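Long-range contacts in nonribosomal peptide synthase (Streptomyces sp. MJ635-86F5, PDB 5JJP), which adenylates aliphatic beta-amino acids, probably with ATP as the co-substrate, as expected of an adenylation enzyme of the ANL superfamily: residues 28-33 / 199-204; 205-210 / 333-338; 327-332 / 353-358; 360-365 / 385-390; 404-409 / 416-421. All coordinates share one frame; numbering follows the deposited sequence.

Overall arrangement
The first loop is also the longest. Contact 1 brings the start of helix 31-37 against the start of helix 201-212. Contact 2 opens further along that second helix and closes on the loop between strands 324-329 and 338-341. Contact 3 crosses it: 327-332 lies before 333-338, and 353-358 lies after, so strand 324-329 is tied to the loop before strand 363-367. Contacts 4 and 5 then follow in series, each closing a short loop. Contact 4 pairs strands 363-367 and 381-386, and contact 5 is the hairpin of 405-407 and 417-427. Strands 381-386 and 417-427 are neighbours in one sheet, and a salt bridge from R386 to D408 also joins contacts 4 and 5.

Contact 1 of 5, residues 28-33 / 199-204; sequences AGNLRD and MSHRAN
H201 and L31 bury the most surface in this contact. The imidazole has CG anti to its carbonyl carbon, which swings the ring toward 28-33. There ND1 accepts a hydrogen bond from the backbone N of L31 at 3.2 Å. The bond is nearly straight, 175° at the hydrogen, and L31 N lies close to the ring plane. Use of ND1 as an acceptor is consistent with a neutral ring protonated on NE2. The L31 side chain crosses the ring obliquely, with its CG 4.0 Å from H201 ND1. Its tip continues on to N204, where L31 CD2 meets ND2 at 3.7 Å, the two side chains at about a right angle. N204 and H201 both lie in the first turn of helix 201-212, so L31 spans that turn. Each segment starts a helix with an N-cap: N30 OD1 accepts from R32 N at 2.9 Å, and S200 OG accepts from A203 N at 2.9 Å. Two helix starts therefore meet, joining helix 31-37 to the strand-helix junction that follows strand 196-200. N30 also runs side by side with H201, amide and ring planes 46° apart, and its OD1 is 3.5 Å from H201 CE1. An alanine here would remove the capping oxygen, the ND2 bond to F105 O and the amide beside the imidazole, and would probably loosen both the helix start and the H201 ring. A182 of strand 181-186 touches both L31 and H201, while F105 of helix 95-107 packs on L31.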
# COMPACT_ATOMS: atom_id res chain seq x y z
N ALA A 28 -14.67 -7.01 -8.28
CA ALA A 28 -13.50 -6.24 -8.69
C ALA A 28 -13.75 -4.75 -9.02
O ALA A 28 -12.93 -4.14 -9.66
CB ALA A 28 -12.82 -6.93 -9.86
N GLY A 29 -14.90 -4.21 -8.63
CA GLY A 29 -15.31 -2.89 -9.07
C GLY A 29 -14.98 -1.80 -8.07
O GLY A 29 -15.01 -0.62 -8.43
N ASN A 30 -14.64 -2.22 -6.84
CA ASN A 30 -14.36 -1.30 -5.73
C ASN A 30 -13.49 -2.01 -4.72
O ASN A 30 -13.69 -3.18 -4.38
CB ASN A 30 -15.65 -0.88 -5.08
CG ASN A 30 -15.49 0.32 -4.13
OD1 ASN A 30 -14.83 0.23 -3.08
ND2 ASN A 30 -16.07 1.46 -4.53
N LEU A 31 -12.48 -1.33 -4.24
CA LEU A 31 -11.52 -1.92 -3.28
C LEU A 31 -12.24 -2.45 -2.06
O LEU A 31 -11.75 -3.39 -1.43
CB LEU A 31 -10.47 -0.87 -2.82
CG LEU A 31 -9.41 -0.68 -3.90
CD1 LEU A 31 -8.65 0.63 -3.77
CD2 LEU A 31 -8.45 -1.87 -3.87
N ARG A 32 -13.40 -1.88 -1.75
CA ARG A 32 -14.13 -2.27 -0.60
C ARG A 32 -14.56 -3.70 -0.79
O ARG A 32 -14.55 -4.48 0.15
CB ARG A 32 -15.35 -1.35 -0.43
CG ARG A 32 -16.43 -1.84 0.49
CD ARG A 32 -16.02 -1.69 1.92
NE ARG A 32 -17.15 -2.09 2.76
CZ ARG A 32 -17.49 -3.33 3.02
NH1 ARG A 32 -16.80 -4.31 2.51
NH2 ARG A 32 -18.53 -3.58 3.81
N ASP A 33 -14.96 -4.02 -2.02
CA ASP A 33 -15.46 -5.36 -2.32
C ASP A 33 -14.29 -6.29 -2.50
O ASP A 33 -14.25 -7.38 -1.89
CB ASP A 33 -16.36 -5.37 -3.54
CG ASP A 33 -17.52 -4.37 -3.42
OD1 ASP A 33 -18.08 -4.19 -2.32
OD2 ASP A 33 -17.89 -3.78 -4.45
N MET A 199 -4.61 7.33 -7.28
CA MET A 199 -4.77 5.90 -7.65
C MET A 199 -6.24 5.53 -7.76
O MET A 199 -6.99 5.73 -6.82
CB MET A 199 -4.11 5.02 -6.60
CG MET A 199 -3.97 3.58 -7.01
SD MET A 199 -2.92 3.34 -8.48
CE MET A 199 -1.34 3.81 -7.74
N SER A 200 -6.65 4.97 -8.88
CA SER A 200 -8.03 4.51 -9.06
C SER A 200 -8.26 3.17 -8.32
O SER A 200 -7.32 2.46 -7.98
CB SER A 200 -8.34 4.34 -10.56
OG SER A 200 -7.76 3.15 -11.11
N HIS A 201 -9.52 2.81 -8.15
CA HIS A 201 -9.87 1.51 -7.66
C HIS A 201 -9.34 0.45 -8.58
O HIS A 201 -8.79 -0.58 -8.17
CB HIS A 201 -11.39 1.39 -7.53
CG HIS A 201 -11.97 2.24 -6.47
ND1 HIS A 201 -12.25 1.76 -5.20
CD2 HIS A 201 -12.35 3.54 -6.46
CE1 HIS A 201 -12.74 2.74 -4.46
NE2 HIS A 201 -12.83 3.82 -5.21
N ARG A 202 -9.68 0.61 -9.83
CA ARG A 202 -9.34 -0.36 -10.86
C ARG A 202 -7.86 -0.66 -10.79
O ARG A 202 -7.44 -1.82 -10.89
CB ARG A 202 -9.78 0.28 -12.17
CG ARG A 202 -9.23 -0.30 -13.44
CD ARG A 202 -9.82 0.37 -14.68
NE ARG A 202 -9.21 1.64 -15.02
CZ ARG A 202 -9.40 2.27 -16.20
NH1 ARG A 202 -10.16 1.76 -17.13
NH2 ARG A 202 -8.84 3.46 -16.43
N ALA A 203 -7.04 0.38 -10.64
CA ALA A 203 -5.59 0.21 -10.75
C ALA A 203 -5.08 -0.54 -9.56
O ALA A 203 -4.20 -1.40 -9.70
CB ALA A 203 -4.88 1.53 -10.87
N ASN A 204 -5.54 -0.18 -8.38
CA ASN A 204 -5.05 -0.83 -7.20
C ASN A 204 -5.56 -2.26 -7.09
O ASN A 204 -4.83 -3.18 -6.70
CB ASN A 204 -5.28 -0.02 -5.92
CG ASN A 204 -4.36 -0.46 -4.79
OD1 ASN A 204 -3.13 -0.61 -4.98
ND2 ASN A 204 -4.94 -0.77 -3.67

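Contact 2 of 5, residues 205-210 / 333-338; sequences IAFHRG and ESMAAS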
# COMPACT_ATOMS: atom_id res chain seq x y z
N ILE A 205 -6.79 -2.48 -7.53
CA ILE A 205 -7.33 -3.83 -7.63
C ILE A 205 -6.46 -4.67 -8.58
O ILE A 205 -6.16 -5.85 -8.30
CB ILE A 205 -8.80 -3.81 -8.05
CG1 ILE A 205 -9.66 -3.34 -6.87
CG2 ILE A 205 -9.27 -5.20 -8.44
CD1 ILE A 205 -11.04 -2.94 -7.28
N ALA A 206 -5.97 -4.05 -9.63
CA ALA A 206 -5.18 -4.82 -10.63
C ALA A 206 -3.85 -5.23 -10.01
O ALA A 206 -3.35 -6.29 -10.27
CB ALA A 206 -4.95 -3.99 -11.89
N PHE A 207 -3.30 -4.36 -9.17
CA PHE A 207 -2.15 -4.66 -8.43
C PHE A 207 -2.34 -5.93 -7.54
O PHE A 207 -1.57 -6.85 -7.59
CB PHE A 207 -1.76 -3.49 -7.59
CG PHE A 207 -0.56 -3.76 -6.74
CD1 PHE A 207 0.68 -3.88 -7.31
CD2 PHE A 207 -0.69 -3.98 -5.36
CE1 PHE A 207 1.80 -4.20 -6.54
CE2 PHE A 207 0.41 -4.28 -4.59
CZ PHE A 207 1.66 -4.37 -5.18
N HIS A 208 -3.36 -5.93 -6.68
CA HIS A 208 -3.58 -7.04 -5.78
C HIS A 208 -3.87 -8.32 -6.57
O HIS A 208 -3.36 -9.37 -6.25
CB HIS A 208 -4.69 -6.70 -4.80
CG HIS A 208 -4.30 -5.60 -3.90
ND1 HIS A 208 -3.24 -5.72 -3.03
CD2 HIS A 208 -4.71 -4.31 -3.82
CE1 HIS A 208 -3.06 -4.57 -2.40
NE2 HIS A 208 -3.92 -3.69 -2.88
N ARG A 209 -4.63 -8.20 -7.65
CA ARG A 209 -4.90 -9.35 -8.48
C ARG A 209 -3.61 -9.99 -9.00
O ARG A 209 -3.45 -11.22 -8.99
CB ARG A 209 -5.77 -8.97 -9.68
CG ARG A 209 -7.24 -8.84 -9.40
CD ARG A 209 -7.96 -8.97 -10.75
NE ARG A 209 -7.82 -7.77 -11.48
CZ ARG A 209 -7.31 -7.58 -12.70
NH1 ARG A 209 -6.93 -8.55 -13.52
NH2 ARG A 209 -7.25 -6.30 -13.12
N GLY A 210 -2.74 -9.16 -9.56
CA GLY A 210 -1.47 -9.64 -10.07
C GLY A 210 -0.64 -10.26 -8.95
O GLY A 210 -0.12 -11.37 -9.11
N GLU A 333 3.54 5.34 -7.78
CA GLU A 333 2.77 5.46 -8.99
C GLU A 333 2.15 4.18 -9.43
O GLU A 333 1.22 4.23 -10.24
CB GLU A 333 3.59 6.07 -10.12
CG GLU A 333 3.74 7.61 -10.02
CD GLU A 333 4.91 8.05 -9.12
OE1 GLU A 333 5.46 7.21 -8.36
OE2 GLU A 333 5.32 9.23 -9.23
N SER A 334 2.66 3.04 -8.98
CA SER A 334 2.01 1.74 -9.30
C SER A 334 1.78 0.85 -8.06
O SER A 334 1.34 -0.30 -8.18
CB SER A 334 2.80 0.93 -10.31
OG SER A 334 4.09 0.66 -9.81
N MET A 335 2.03 1.45 -6.90
CA MET A 335 2.23 0.74 -5.63
C MET A 335 3.48 -0.09 -5.62
O MET A 335 4.32 0.11 -4.76
CB MET A 335 1.01 -0.07 -5.20
CG MET A 335 1.22 -0.67 -3.81
SD MET A 335 -0.33 -1.03 -2.95
CE MET A 335 -0.64 0.51 -2.05
N ALA A 336 3.61 -1.01 -6.57
CA ALA A 336 4.84 -1.76 -6.80
C ALA A 336 4.80 -2.27 -8.22
O ALA A 336 3.80 -2.09 -8.92
CB ALA A 336 4.99 -2.94 -5.83
N ALA A 337 5.91 -2.87 -8.67
CA ALA A 337 6.09 -3.23 -10.07
C ALA A 337 6.65 -4.64 -10.23
O ALA A 337 6.37 -5.30 -11.22
CB ALA A 337 7.00 -2.19 -10.77
N SER A 338 7.49 -5.09 -9.31
CA SER A 338 8.07 -6.42 -9.42
C SER A 338 8.37 -6.98 -8.07
O SER A 338 8.66 -6.25 -7.12
CB SER A 338 9.37 -6.42 -10.24
OG SER A 338 10.45 -5.94 -9.46
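F207 leaves helix 201-212 with CG anti to its backbone N, and its CB points toward the 333-338 loop. Beyond CG the two sides of the ring meet different things. CD1 lies 3.7 Å from the backbone O of S334. CE1 comes closest of all, 3.5 Å from A336 CB, and CZ touches the same methyl at 3.7 Å. On the other side CD2 is 3.8 Å from M335 SD, and CE2 is 3.7 Å from that sulfur. M335 crosses the phenyl at about a right angle. Its CG sits over one face, 4.1 Å from the centroid of the F207 ring, as a CH-pi contact. The sulfur, oblique to the F207 ring, adds a Met-aromatic contact. The 333-338 loop begins with the glutamate that ends the YGATE core motif of adenylation enzymes, so the phenyl joins helix 201-212 to the end of that motif. M335 has positive phi, 66°, at the turn of the loop. Within the loop S334 OG makes a weak bond to A336 O. H208 CE1 lies at the edge of the phenyl, in its plane. A389 also touches F207, and H208 rests against A239 and L240 of helix 232-243.

Contact 3 of 5, residues 327-332 / 353-358; sequences NLYGAT and LTIGYA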
# COMPACT_ATOMS: atom_id res chain seq x y z
N ASN A 327 12.05 -9.46 -2.42
CA ASN A 327 12.49 -8.11 -2.76
C ASN A 327 11.44 -7.44 -3.66
O ASN A 327 11.06 -7.96 -4.73
CB ASN A 327 13.85 -8.21 -3.48
CG ASN A 327 14.31 -6.88 -4.03
OD1 ASN A 327 14.18 -5.86 -3.38
ND2 ASN A 327 14.87 -6.90 -5.25
N LEU A 328 10.92 -6.32 -3.18
CA LEU A 328 9.82 -5.65 -3.84
C LEU A 328 10.33 -4.35 -4.46
O LEU A 328 10.79 -3.47 -3.75
CB LEU A 328 8.76 -5.36 -2.79
CG LEU A 328 7.38 -5.02 -3.30
CD1 LEU A 328 6.73 -6.26 -3.87
CD2 LEU A 328 6.53 -4.43 -2.16
N TYR A 329 10.27 -4.23 -5.78
CA TYR A 329 10.73 -3.01 -6.48
C TYR A 329 9.49 -2.26 -6.94
O TYR A 329 8.54 -2.87 -7.46
CB TYR A 329 11.63 -3.32 -7.72
CG TYR A 329 11.59 -2.18 -8.76
CD1 TYR A 329 12.19 -0.95 -8.52
CD2 TYR A 329 10.87 -2.33 -9.95
CE1 TYR A 329 12.12 0.11 -9.44
CE2 TYR A 329 10.77 -1.28 -10.87
CZ TYR A 329 11.40 -0.07 -10.61
OH TYR A 329 11.27 0.98 -11.51
N GLY A 330 9.51 -0.94 -6.77
CA GLY A 330 8.53 -0.07 -7.45
C GLY A 330 8.31 1.24 -6.73
O GLY A 330 9.01 1.55 -5.79
N ALA A 331 7.28 1.95 -7.15
CA ALA A 331 6.97 3.23 -6.61
C ALA A 331 5.49 3.43 -6.34
O ALA A 331 4.61 2.66 -6.75
CB ALA A 331 7.46 4.32 -7.56
N THR A 332 5.21 4.53 -5.65
CA THR A 332 3.84 4.93 -5.41
C THR A 332 2.96 4.95 -6.65
O THR A 332 1.76 4.67 -6.57
CB THR A 332 3.82 6.31 -4.80
OG1 THR A 332 4.69 6.30 -3.67
CG2 THR A 332 2.40 6.69 -4.36
N LEU A 353 21.43 -7.22 -6.42
CA LEU A 353 20.21 -8.03 -6.48
C LEU A 353 19.37 -7.62 -7.69
O LEU A 353 19.16 -6.44 -7.94
CB LEU A 353 19.41 -7.79 -5.21
CG LEU A 353 18.89 -8.98 -4.42
CD1 LEU A 353 20.00 -9.94 -4.05
CD2 LEU A 353 18.26 -8.41 -3.17
N THR A 354 18.92 -8.58 -8.48
CA THR A 354 18.04 -8.27 -9.58
C THR A 354 16.67 -7.76 -9.12
O THR A 354 16.19 -8.11 -8.01
CB THR A 354 17.85 -9.48 -10.53
OG1 THR A 354 17.15 -9.06 -11.70
CG2 THR A 354 17.08 -10.65 -9.86
N ILE A 355 16.01 -6.97 -9.96
CA ILE A 355 14.61 -6.63 -9.73
C ILE A 355 13.70 -7.44 -10.65
O ILE A 355 12.49 -7.26 -10.66
CB ILE A 355 14.34 -5.10 -9.85
CG1 ILE A 355 14.74 -4.56 -11.22
CG2 ILE A 355 15.12 -4.34 -8.78
CD1 ILE A 355 14.36 -3.11 -11.47
N GLY A 356 14.28 -8.33 -11.43
CA GLY A 356 13.52 -9.39 -12.06
C GLY A 356 12.65 -8.92 -13.18
O GLY A 356 13.05 -8.06 -13.96
N TYR A 357 11.47 -9.53 -13.29
CA TYR A 357 10.45 -9.15 -14.27
C TYR A 357 9.30 -8.51 -13.56
O TYR A 357 9.05 -8.82 -12.41
CB TYR A 357 9.88 -10.38 -14.99
CG TYR A 357 10.90 -11.29 -15.66
CD1 TYR A 357 11.49 -10.93 -16.87
CD2 TYR A 357 11.22 -12.53 -15.12
CE1 TYR A 357 12.40 -11.74 -17.49
CE2 TYR A 357 12.12 -13.38 -15.74
CZ TYR A 357 12.72 -12.97 -16.93
OH TYR A 357 13.62 -13.79 -17.57
N ALA A 358 8.59 -7.61 -14.23
CA ALA A 358 7.38 -7.03 -13.64
C ALA A 358 6.47 -8.13 -13.10
O ALA A 358 6.55 -9.24 -13.54
CB ALA A 358 6.64 -6.21 -14.66
O HOH W 1 11.62 -7.17 -7.36
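I355 lays its CD1 methyl over the centre of the Y329 ring, 3.9 Å from the centroid and only 12° off the normal, a clear CH-pi contact. Y329 belongs to the YGATE sequence, a core motif of adenylation enzymes, at the end of strand 324-329. The isoleucine holds CG1 in the crowded position between its backbone N and carbonyl carbon. CD1 then extends onward to the ring, while CG2 meets Y329 CB at 3.8 Å. The side chain thus covers both the base and the face of the tyrosine. At the far end Y329 OH bonds to D423, which lies in the RTGD sequence, so the ring links two core motifs. I383 of strand 381-386 touches both Y329 and I355. The backbone around I355 is shaped by an ST turn: T354 OG1 accepts from G356 N at 3.0 Å. T354 OG1 also bonds to L433 O, and I355 and G356, the latter with positive phi, form a classic beta bulge opposite L433. N327 adds a polar link on the strand side. Its ND2 reaches T354 O at 3.3 Å, but the bond is weak, with 126° at the hydrogen. L353 CD2 lies near the same amide nitrogen. One water bridges the two backbones, donating to N327 O at 2.8 Å and, weakly, to I355 O at 3.4 Å.

Contact 4 of 5, residues 360-365 / 385-390; sequences HGAEMD and LRSPAL
E363 and R386 both set CG anti to the backbone N, with chi1 of -165° and -179°, so the two side chains start out side by side and pointing the same way. E363 stays extended, while R386 bends at chi3. E363 OE1 ends 3.8 Å from R386 NE, a long salt bridge, with the carboxylate and guanidinium planes 78° apart. The guanidinium has a stronger partner in D408, through NH2. In the backbone the two residues form an antiparallel hydrogen-bonded pair joining strands 363-367 and 381-386. E363 N donates to R386 O at 2.8 Å, and R386 N donates to E363 O at 2.8 Å, both nearly along the C=O axis. M364 and L385 form the next, non-hydrogen-bonded pair on the other face, where L385 CD1 touches M364 CB at 4.1 Å. Just before strand 363-367 and just after strand 381-386, A362 CB packs on S387 CB at 3.8 Å, and G361 O lies 3.2 Å from P388 CD. S387 begins a type I turn to L390 within a core motif of adenylation enzymes. Its OG accepts from A389 N at 2.9 Å, an ST turn. An alanine here would remove that acceptor and would probably loosen the turn. With two short, nearly axial backbone bonds and only a long ion pair, the pairing probably rests mainly on the backbone.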
# COMPACT_ATOMS: atom_id res chain seq x y z
N HIS A 360 3.01 -10.33 -12.21
CA HIS A 360 2.16 -10.99 -13.14
C HIS A 360 1.12 -9.95 -13.64
O HIS A 360 0.52 -9.19 -12.84
CB HIS A 360 1.54 -12.18 -12.44
CG HIS A 360 0.68 -12.99 -13.33
ND1 HIS A 360 -0.65 -12.68 -13.54
CD2 HIS A 360 0.96 -14.07 -14.09
CE1 HIS A 360 -1.15 -13.55 -14.41
NE2 HIS A 360 -0.20 -14.40 -14.75
N GLY A 361 0.93 -9.88 -14.95
CA GLY A 361 0.00 -8.91 -15.52
C GLY A 361 0.60 -7.57 -15.94
O GLY A 361 -0.12 -6.69 -16.41
N ALA A 362 1.90 -7.39 -15.71
CA ALA A 362 2.59 -6.16 -16.06
C ALA A 362 3.83 -6.49 -16.84
O ALA A 362 4.19 -7.67 -16.94
CB ALA A 362 2.98 -5.40 -14.81
N GLU A 363 4.50 -5.47 -17.37
CA GLU A 363 5.76 -5.65 -18.09
C GLU A 363 6.60 -4.38 -17.99
O GLU A 363 6.11 -3.24 -18.12
CB GLU A 363 5.48 -5.97 -19.55
CG GLU A 363 6.64 -6.53 -20.37
CD GLU A 363 6.34 -6.44 -21.86
OE1 GLU A 363 6.45 -5.31 -22.42
OE2 GLU A 363 5.96 -7.46 -22.49
N MET A 364 7.90 -4.57 -17.79
CA MET A 364 8.79 -3.42 -17.78
C MET A 364 10.00 -3.73 -18.61
O MET A 364 10.42 -4.87 -18.70
CB MET A 364 9.18 -3.02 -16.36
CG MET A 364 9.81 -4.12 -15.55
SD MET A 364 10.19 -3.58 -13.86
CE MET A 364 11.12 -5.00 -13.37
N ASP A 365 10.52 -2.68 -19.26
CA ASP A 365 11.72 -2.78 -20.09
C ASP A 365 12.45 -1.45 -20.04
O ASP A 365 11.95 -0.48 -19.48
CB ASP A 365 11.35 -3.15 -21.53
CG ASP A 365 12.55 -3.75 -22.33
OD1 ASP A 365 13.65 -4.02 -21.75
OD2 ASP A 365 12.38 -3.91 -23.57
N LEU A 385 7.22 1.29 -17.42
CA LEU A 385 6.33 0.27 -16.86
C LEU A 385 4.97 0.27 -17.58
O LEU A 385 4.28 1.28 -17.65
CB LEU A 385 6.17 0.49 -15.39
CG LEU A 385 5.22 -0.41 -14.62
CD1 LEU A 385 5.69 -1.84 -14.48
CD2 LEU A 385 5.07 0.21 -13.25
N ARG A 386 4.64 -0.88 -18.15
CA ARG A 386 3.39 -1.13 -18.78
C ARG A 386 2.58 -1.96 -17.77
O ARG A 386 2.95 -3.09 -17.46
CB ARG A 386 3.64 -1.92 -20.06
CG ARG A 386 2.40 -2.24 -20.87
CD ARG A 386 2.73 -3.15 -22.03
NE ARG A 386 3.82 -2.61 -22.86
CZ ARG A 386 3.62 -1.79 -23.89
NH1 ARG A 386 2.40 -1.38 -24.23
NH2 ARG A 386 4.64 -1.38 -24.59
N SER A 387 1.46 -1.44 -17.29
CA SER A 387 0.72 -2.11 -16.26
C SER A 387 -0.68 -1.56 -16.06
O SER A 387 -0.86 -0.34 -16.03
CB SER A 387 1.49 -1.95 -14.93
OG SER A 387 0.72 -2.39 -13.81
N PRO A 388 -1.63 -2.45 -15.74
CA PRO A 388 -2.93 -1.99 -15.32
C PRO A 388 -2.99 -1.29 -13.96
O PRO A 388 -4.00 -0.67 -13.61
CB PRO A 388 -3.75 -3.30 -15.30
CG PRO A 388 -2.77 -4.36 -14.96
CD PRO A 388 -1.51 -3.92 -15.63
N ALA A 389 -1.92 -1.39 -13.19
CA ALA A 389 -1.86 -0.79 -11.86
C ALA A 389 -1.37 0.65 -11.79
O ALA A 389 -1.21 1.20 -10.70
CB ALA A 389 -1.03 -1.67 -10.97
N LEU A 390 -1.22 1.31 -12.91
CA LEU A 390 -0.75 2.69 -12.90
C LEU A 390 -1.75 3.69 -12.33
O LEU A 390 -2.98 3.57 -12.52
CB LEU A 390 -0.35 3.13 -14.30
CG LEU A 390 0.81 2.31 -14.90
CD1 LEU A 390 1.01 2.61 -16.36
CD2 LEU A 390 2.10 2.56 -14.14

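Contact 5 of 5, residues 404-409 / 416-421; sequences ALVPDP and QVVFRT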
# COMPACT_ATOMS: atom_id res chain seq x y z
N ALA A 404 4.93 11.83 -17.36
CA ALA A 404 5.11 10.51 -16.71
C ALA A 404 4.33 9.44 -17.44
O ALA A 404 4.87 8.37 -17.68
CB ALA A 404 4.70 10.57 -15.27
N LEU A 405 3.09 9.73 -17.82
CA LEU A 405 2.26 8.78 -18.56
C LEU A 405 2.22 9.08 -20.05
O LEU A 405 1.47 9.96 -20.50
CB LEU A 405 0.84 8.79 -17.99
CG LEU A 405 0.72 8.22 -16.57
CD1 LEU A 405 -0.67 8.49 -16.05
CD2 LEU A 405 0.97 6.72 -16.54
N VAL A 406 3.01 8.33 -20.81
CA VAL A 406 3.25 8.61 -22.19
C VAL A 406 2.70 7.55 -23.13
O VAL A 406 2.55 6.38 -22.76
CB VAL A 406 4.72 8.83 -22.46
CG1 VAL A 406 5.29 9.83 -21.47
CG2 VAL A 406 5.48 7.53 -22.38
N PRO A 407 2.42 7.96 -24.37
CA PRO A 407 1.97 6.99 -25.36
C PRO A 407 2.96 5.84 -25.49
O PRO A 407 4.18 6.07 -25.44
CB PRO A 407 1.95 7.80 -26.67
CG PRO A 407 1.72 9.20 -26.24
CD PRO A 407 2.54 9.32 -24.97
N ASP A 408 2.45 4.62 -25.56
CA ASP A 408 3.27 3.45 -25.73
C ASP A 408 4.30 3.70 -26.85
O ASP A 408 3.93 3.87 -27.99
CB ASP A 408 2.36 2.29 -26.10
CG ASP A 408 3.08 1.00 -26.32
OD1 ASP A 408 4.30 0.90 -26.14
OD2 ASP A 408 2.39 0.03 -26.66
N PRO A 409 5.59 3.71 -26.51
CA PRO A 409 6.58 4.04 -27.55
C PRO A 409 6.63 3.00 -28.69
O PRO A 409 7.01 3.35 -29.80
CB PRO A 409 7.89 4.10 -26.79
CG PRO A 409 7.65 3.26 -25.56
CD PRO A 409 6.22 3.49 -25.20
N GLN A 416 -2.83 3.23 -25.80
CA GLN A 416 -2.30 2.70 -24.54
C GLN A 416 -1.21 3.64 -24.06
O GLN A 416 -0.43 4.14 -24.87
CB GLN A 416 -1.72 1.30 -24.73
CG GLN A 416 -1.22 0.71 -23.41
CD GLN A 416 -0.82 -0.77 -23.49
OE1 GLN A 416 -0.47 -1.36 -22.46
NE2 GLN A 416 -0.83 -1.38 -24.70
N VAL A 417 -1.15 3.83 -22.73
CA VAL A 417 -0.06 4.59 -22.11
C VAL A 417 0.83 3.72 -21.23
O VAL A 417 0.45 2.64 -20.80
CB VAL A 417 -0.54 5.77 -21.25
CG1 VAL A 417 -1.19 6.86 -22.12
CG2 VAL A 417 -1.46 5.30 -20.14
N VAL A 418 2.02 4.23 -20.98
CA VAL A 418 3.03 3.54 -20.25
C VAL A 418 3.66 4.58 -19.29
O VAL A 418 3.51 5.78 -19.52
CB VAL A 418 3.98 2.96 -21.33
CG1 VAL A 418 5.42 3.37 -21.15
CG2 VAL A 418 3.79 1.45 -21.47
N PHE A 419 4.34 4.14 -18.23
CA PHE A 419 4.87 5.02 -17.18
C PHE A 419 6.39 5.12 -17.23
O PHE A 419 7.09 4.11 -17.08
CB PHE A 419 4.43 4.47 -15.79
CG PHE A 419 5.05 5.18 -14.60
CD1 PHE A 419 5.03 6.57 -14.52
CD2 PHE A 419 5.62 4.46 -13.58
CE1 PHE A 419 5.58 7.21 -13.43
CE2 PHE A 419 6.18 5.08 -12.49
CZ PHE A 419 6.16 6.47 -12.41
N ARG A 420 6.89 6.32 -17.48
CA ARG A 420 8.32 6.56 -17.39
C ARG A 420 8.64 6.71 -15.92
O ARG A 420 8.28 7.71 -15.33
CB ARG A 420 8.75 7.83 -18.10
CG ARG A 420 8.54 7.82 -19.61
CD ARG A 420 9.07 9.11 -20.20
NE ARG A 420 10.51 9.25 -19.95
CZ ARG A 420 11.26 10.30 -20.32
NH1 ARG A 420 10.71 11.32 -20.98
NH2 ARG A 420 12.55 10.34 -20.00
N THR A 421 9.37 5.72 -15.38
CA THR A 421 9.60 5.61 -13.95
C THR A 421 10.57 6.58 -13.37
O THR A 421 10.60 6.74 -12.19
CB THR A 421 10.20 4.22 -13.57
OG1 THR A 421 11.44 4.02 -14.26
CG2 THR A 421 9.25 3.11 -13.96
O HOH W 2 -0.27 -0.22 -27.31
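Four backbone hydrogen bonds join 404-409 to 416-421 in the beta hairpin of strands 405-407 and 417-427. A404 O takes R420 N at 2.9 Å, in the carbonyl plane. V406 and V418 form the hydrogen-bonded pair: V406 N donates to V418 O at 2.9 Å, and V418 N donates back to V406 O at 2.8 Å. D408 N closes the row on Q416 O at 3.0 Å, with the donor 26° above the carbonyl plane and so not on a lone pair. P407 has no N-H to give, but it faces V417 in a non-hydrogen-bonded pair, so the ladder loses nothing. Three of the carbonyls also receive a CA-H contact, such as V417 CA on V406 O at 3.2 Å. The buried carboxylate of D408 is well supplied. OD1 accepts from L410 N and forms a salt bridge with R386 NH2. OD2 accepts from a water at 2.7 Å, and that water accepts in turn from Q416 NE2 at 2.9 Å. R420 opens the RTGD core motif, and its guanidinium pairs with E382, while its CG and CD lie along the V406 methyls. On the face with L405, the F419 ring meets A404 CB at its edge, in plane, with CE1 3.9 Å from that methyl. F391 packs on this ring edge-to-face. With the R386 guanidinium, the L410 N-H and a water all serving it, the buried D408 carboxylate is probably kept ionised.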